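PDB 5JMU: peptidoglycan N-acetylglucosamine deacetylase from Agathobacter rectalis, which probably removes acetyl groups from N-acetylglucosamine residues of peptidoglycan through its zinc-dependent catalytic domain, the part crystallised here. Local coordinates for residues T164-Q176 with N194-Y208. Numbering follows the deposited sequence. Where two conformers were deposited one is given.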
loop_
_atom_site.group_PDB
_atom_site.type_symbol
_atom_site.label_atom_id
_atom_site.label_comp_id
_atom_site.label_asym_id
_atom_site.label_seq_id
_atom_site.Cartn_x
_atom_site.Cartn_y
_atom_site.Cartn_z
ATOM N N THR A 164 8.570 -9.711 -15.560
ATOM C CA THR A 164 9.069 -8.449 -15.072
ATOM C C THR A 164 8.847 -7.350 -16.096
ATOM O O THR A 164 8.397 -6.234 -15.739
ATOM C CB THR A 164 10.551 -8.559 -14.720
ATOM O OG1 THR A 164 10.678 -9.383 -13.561
ATOM C CG2 THR A 164 11.145 -7.158 -14.371
ATOM N N GLU A 165 9.153 -7.644 -17.362
ATOM C CA GLU A 165 8.965 -6.651 -18.408
ATOM C C GLU A 165 7.507 -6.242 -18.535
ATOM O O GLU A 165 7.213 -5.061 -18.796
ATOM C CB GLU A 165 9.491 -7.180 -19.740
ATOM C CG GLU A 165 9.493 -6.127 -20.851
ATOM C CD GLU A 165 10.139 -4.783 -20.422
ATOM O OE1 GLU A 165 11.305 -4.779 -19.933
ATOM O OE2 GLU A 165 9.463 -3.727 -20.566
ATOM N N GLN A 166 6.574 -7.180 -18.344
ATOM C CA GLN A 166 5.173 -6.814 -18.429
ATOM C C GLN A 166 4.763 -5.895 -17.263
ATOM O O GLN A 166 3.942 -4.967 -17.452
ATOM C CB GLN A 166 4.325 -8.083 -18.485
ATOM C CG GLN A 166 4.494 -8.893 -19.782
ATOM C CD GLN A 166 3.704 -10.216 -19.793
ATOM O OE1 GLN A 166 3.996 -11.142 -19.033
ATOM N NE2 GLN A 166 2.693 -10.296 -20.658
ATOM N N VAL A 167 5.335 -6.118 -16.068
ATOM C CA VAL A 167 5.046 -5.242 -14.931
ATOM C C VAL A 167 5.547 -3.839 -15.259
ATOM O O VAL A 167 4.856 -2.841 -15.028
ATOM C CB VAL A 167 5.687 -5.756 -13.600
ATOM C CG1 VAL A 167 5.536 -4.713 -12.473
ATOM C CG2 VAL A 167 5.090 -7.096 -13.151
ATOM N N VAL A 168 6.759 -3.757 -15.809
ATOM C CA VAL A 168 7.300 -2.450 -16.171
ATOM C C VAL A 168 6.322 -1.719 -17.114
ATOM O O VAL A 168 5.966 -0.553 -16.887
ATOM C CB VAL A 168 8.707 -2.578 -16.818
ATOM C CG1 VAL A 168 9.163 -1.193 -17.320
ATOM C CG2 VAL A 168 9.706 -3.133 -15.770
ATOM N N GLN A 169 5.896 -2.393 -18.171
ATOM C CA GLN A 169 5.033 -1.775 -19.169
ATOM C C GLN A 169 3.669 -1.422 -18.574
ATOM O O GLN A 169 3.105 -0.393 -18.903
ATOM C CB GLN A 169 4.840 -2.694 -20.376
ATOM C CG GLN A 169 6.128 -2.859 -21.168
ATOM C CD GLN A 169 6.746 -1.518 -21.515
ATOM O OE1 GLN A 169 6.053 -0.610 -21.991
ATOM N NE2 GLN A 169 8.051 -1.376 -21.267
ATOM N N ASN A 170 3.162 -2.253 -17.665
ATOM C CA ASN A 170 1.853 -1.978 -17.068
ATOM C C ASN A 170 1.891 -0.722 -16.218
ATOM O O ASN A 170 0.986 0.117 -16.279
ATOM C CB ASN A 170 1.392 -3.136 -16.183
ATOM C CG ASN A 170 0.929 -4.337 -16.984
ATOM O OD1 ASN A 170 0.588 -4.208 -18.161
ATOM N ND2 ASN A 170 0.903 -5.504 -16.354
ATOM N N VAL A 171 2.959 -0.569 -15.433
ATOM C CA VAL A 171 3.034 0.587 -14.540
ATOM C C VAL A 171 3.279 1.869 -15.357
ATOM O O VAL A 171 2.612 2.898 -15.153
ATOM C CB VAL A 171 4.115 0.397 -13.490
ATOM C CG1 VAL A 171 4.338 1.696 -12.652
ATOM C CG2 VAL A 171 3.705 -0.746 -12.574
ATOM N N ILE A 172 4.182 1.803 -16.326
ATOM C CA ILE A 172 4.496 2.991 -17.125
ATOM C C ILE A 172 3.282 3.434 -17.933
ATOM O O ILE A 172 2.953 4.623 -18.026
ATOM C CB ILE A 172 5.700 2.693 -18.040
ATOM C CG1 ILE A 172 6.990 2.634 -17.200
ATOM C CG2 ILE A 172 5.764 3.702 -19.217
ATOM C CD1 ILE A 172 8.217 2.097 -18.045
ATOM N N SER A 173 2.572 2.485 -18.524
ATOM C CA SER A 173 1.374 2.896 -19.251
ATOM C C SER A 173 0.260 3.377 -18.303
ATOM O O SER A 173 -0.411 4.379 -18.613
ATOM C CB SER A 173 0.878 1.760 -20.152
ATOM O OG SER A 173 0.544 0.632 -19.396
ATOM N N GLY A 174 0.048 2.725 -17.154
ATOM C CA GLY A 174 -0.979 3.222 -16.237
ATOM C C GLY A 174 -0.736 4.611 -15.638
ATOM O O GLY A 174 -1.673 5.397 -15.444
ATOM N N VAL A 175 0.521 4.925 -15.325
ATOM C CA VAL A 175 0.873 6.225 -14.750
ATOM C C VAL A 175 0.517 7.366 -15.683
ATOM O O VAL A 175 0.174 8.463 -15.248
ATOM C CB VAL A 175 2.380 6.234 -14.390
ATOM C CG1 VAL A 175 2.967 7.626 -14.376
ATOM C CG2 VAL A 175 2.601 5.500 -13.035
ATOM N N GLN A 176 0.615 7.111 -16.989
ATOM C CA GLN A 176 0.384 8.190 -17.944
ATOM C C GLN A 176 -1.081 8.602 -18.021
ATOM O O GLN A 176 -1.407 9.619 -18.645
ATOM C CB GLN A 176 0.886 7.781 -19.325
ATOM C CG GLN A 176 2.419 7.695 -19.350
ATOM C CD GLN A 176 2.917 7.207 -20.671
ATOM O OE1 GLN A 176 2.828 7.917 -21.673
ATOM N NE2 GLN A 176 3.399 5.976 -20.708
ATOM N N ASN A 194 11.573 -6.780 -9.166
ATOM C CA ASN A 194 12.662 -6.613 -10.132
ATOM C C ASN A 194 12.312 -5.598 -11.233
ATOM O O ASN A 194 13.175 -5.210 -12.028
ATOM C CB ASN A 194 13.034 -7.963 -10.768
ATOM C CG ASN A 194 13.826 -8.850 -9.828
ATOM O OD1 ASN A 194 14.306 -8.392 -8.782
ATOM N ND2 ASN A 194 14.001 -10.116 -10.217
ATOM N N ALA A 195 11.049 -5.183 -11.273
ATOM C CA ALA A 195 10.597 -4.177 -12.224
ATOM C C ALA A 195 10.839 -2.745 -11.735
ATOM O O ALA A 195 10.786 -1.796 -12.499
ATOM C CB ALA A 195 9.100 -4.368 -12.497
ATOM N N VAL A 196 11.072 -2.586 -10.441
ATOM C CA VAL A 196 11.005 -1.246 -9.851
ATOM C C VAL A 196 12.121 -0.337 -10.400
ATOM O O VAL A 196 11.877 0.852 -10.697
ATOM C CB VAL A 196 11.088 -1.330 -8.318
ATOM C CG1 VAL A 196 11.290 0.070 -7.692
ATOM C CG2 VAL A 196 9.801 -1.994 -7.775
ATOM N N GLU A 197 13.312 -0.901 -10.605
ATOM C CA GLU A 197 14.395 -0.085 -11.143
ATOM C C GLU A 197 14.069 0.592 -12.495
ATOM O O GLU A 197 14.265 1.816 -12.680
ATOM C CB GLU A 197 15.693 -0.919 -11.255
ATOM C CG GLU A 197 16.846 -0.109 -11.839
ATOM C CD GLU A 197 18.214 -0.753 -11.609
ATOM O OE1 GLU A 197 18.326 -1.997 -11.670
ATOM O OE2 GLU A 197 19.177 -0.003 -11.376
ATOM N N GLN A 198 13.565 -0.183 -13.453
ATOM C CA GLN A 198 13.197 0.382 -14.747
ATOM C C GLN A 198 12.032 1.356 -14.632
ATOM O O GLN A 198 12.013 2.356 -15.355
ATOM C CB GLN A 198 12.840 -0.714 -15.712
ATOM C CG GLN A 198 14.030 -1.427 -16.284
ATOM C CD GLN A 198 13.550 -2.691 -16.981
ATOM O OE1 GLN A 198 13.209 -2.672 -18.170
ATOM N NE2 GLN A 198 13.471 -3.784 -16.239
ATOM N N ILE A 199 11.080 1.079 -13.723
ATOM C CA ILE A 199 9.967 1.996 -13.509
ATOM C C ILE A 199 10.489 3.358 -13.017
ATOM O O ILE A 199 10.072 4.409 -13.522
ATOM C CB ILE A 199 8.950 1.384 -12.500
ATOM C CG1 ILE A 199 8.182 0.232 -13.180
ATOM C CG2 ILE A 199 7.951 2.432 -11.990
ATOM C CD1 ILE A 199 7.478 -0.732 -12.136
ATOM N N ILE A 200 11.401 3.343 -12.052
ATOM C CA ILE A 200 11.990 4.590 -11.560
ATOM C C ILE A 200 12.820 5.299 -12.657
ATOM O O ILE A 200 12.705 6.542 -12.820
ATOM C CB ILE A 200 12.845 4.348 -10.320
ATOM C CG1 ILE A 200 11.940 3.946 -9.136
ATOM C CG2 ILE A 200 13.614 5.650 -9.965
ATOM C CD1 ILE A 200 12.734 3.397 -7.942
ATOM N N GLN A 201 13.634 4.545 -13.382
ATOM C CA GLN A 201 14.409 5.154 -14.455
ATOM C C GLN A 201 13.486 5.868 -15.442
ATOM O O GLN A 201 13.741 7.016 -15.824
ATOM C CB GLN A 201 15.229 4.100 -15.204
ATOM C CG GLN A 201 16.397 3.583 -14.348
ATOM C CD GLN A 201 17.134 2.407 -14.979
ATOM O OE1 GLN A 201 16.554 1.577 -15.655
ATOM N NE2 GLN A 201 18.416 2.332 -14.723
ATOM N N TRP A 202 12.425 5.186 -15.849
ATOM C CA TRP A 202 11.507 5.798 -16.807
ATOM C C TRP A 202 10.830 7.042 -16.212
ATOM O O TRP A 202 10.764 8.107 -16.848
ATOM C CB TRP A 202 10.443 4.792 -17.267
ATOM C CG TRP A 202 9.506 5.416 -18.237
ATOM C CD1 TRP A 202 9.651 5.489 -19.607
ATOM C CD2 TRP A 202 8.291 6.096 -17.925
ATOM N NE1 TRP A 202 8.596 6.180 -20.147
ATOM C CE2 TRP A 202 7.737 6.540 -19.142
ATOM C CE3 TRP A 202 7.599 6.341 -16.735
ATOM C CZ2 TRP A 202 6.529 7.255 -19.188
ATOM C CZ3 TRP A 202 6.412 7.036 -16.785
ATOM C CH2 TRP A 202 5.886 7.468 -17.991
ATOM N N GLY A 203 10.317 6.903 -14.997
ATOM C CA GLY A 203 9.592 8.011 -14.405
ATOM C C GLY A 203 10.506 9.212 -14.250
ATOM O O GLY A 203 10.134 10.332 -14.634
ATOM N N GLN A 204 11.708 8.990 -13.731
ATOM C CA GLN A 204 12.580 10.139 -13.499
ATOM C C GLN A 204 12.994 10.785 -14.834
ATOM O O GLN A 204 13.109 12.021 -14.930
ATOM C CB GLN A 204 13.784 9.722 -12.653
ATOM C CG GLN A 204 13.322 9.432 -11.226
ATOM C CD GLN A 204 14.461 9.273 -10.224
ATOM O OE1 GLN A 204 15.578 8.884 -10.577
ATOM N NE2 GLN A 204 14.158 9.528 -8.956
ATOM N N ALA A 205 13.163 9.965 -15.866
ATOM C CA ALA A 205 13.540 10.506 -17.178
ATOM C C ALA A 205 12.385 11.245 -17.870
ATOM O O ALA A 205 12.608 11.996 -18.832
ATOM C CB ALA A 205 14.065 9.358 -18.107
ATOM N N ASN A 206 11.155 11.012 -17.408
ATOM C CA ASN A 206 9.990 11.642 -18.037
ATOM C C ASN A 206 9.300 12.712 -17.168
ATOM O O ASN A 206 8.148 13.032 -17.400
ATOM C CB ASN A 206 8.984 10.584 -18.444
ATOM C CG ASN A 206 9.425 9.873 -19.713
ATOM O OD1 ASN A 206 9.181 10.374 -20.812
ATOM N ND2 ASN A 206 10.162 8.754 -19.562
ATOM N N GLY A 207 10.001 13.246 -16.181
ATOM C CA GLY A 207 9.484 14.411 -15.454
ATOM C C GLY A 207 8.614 14.064 -14.262
ATOM O O GLY A 207 8.015 14.951 -13.642
ATOM N N TYR A 208 8.540 12.779 -13.943
ATOM C CA TYR A 208 7.756 12.354 -12.777
ATOM C C TYR A 208 8.570 12.443 -11.484
ATOM O O TYR A 208 9.811 12.248 -11.497
ATOM C CB TYR A 208 7.241 10.909 -12.942
ATOM C CG TYR A 208 6.190 10.794 -14.001
ATOM C CD1 TYR A 208 6.541 10.697 -15.352
ATOM C CD2 TYR A 208 4.856 10.874 -13.666
ATOM C CE1 TYR A 208 5.583 10.621 -16.334
ATOM C CE2 TYR A 208 3.859 10.803 -14.660
ATOM C CZ TYR A 208 4.253 10.678 -15.987
ATOM O OH TYR A 208 3.330 10.592 -16.991
HETATM O O HOH W 1 12.884 -10.739 -12.964
HETATM O O HOH W 2 0.821 11.285 -16.270
#
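Helices 164-175 and 196-205 run side by side at -33°, their axes 9.1 Å apart at closest, as neighbouring outer helices of the NodB-type deacetylase fold, a distorted α/β barrel; Val171 and Val175 also rest on strand 180-186. Where the backbones come nearest, Ala195 is small enough for its CB to touch both Val167 CG1 and Val168 CG2, each 3.6 Å away. Further along, Ile199 lies crosswise to Val171, its CG2 3.7 Å from Val171 CG1, branched carbons filling the seam. The helices spread towards their C-terminal ends, where the wide indole of Trp202 spans the distance: with CG anti to the backbone N (chi1 180°), it turns one face to Ile172, whose CG2 makes a CH-pi contact 3.6 Å from the six-membered ring centroid. Asn206 ND2 covers the opposite face near the rim, held there by its hydrogen bond to Trp202 O. Replacing Trp202 by alanine is likely to leave Ile172 without its aromatic partner and open a gap between the helices. Gln176, its chain extended beyond a CG beside the backbone N, lets NE2 donate to Ile172 O at 3.0 Å, from above the carbonyl plane. A water hydrogen-bonded to Tyr208 OH at 2.7 Å donates to Val175 O.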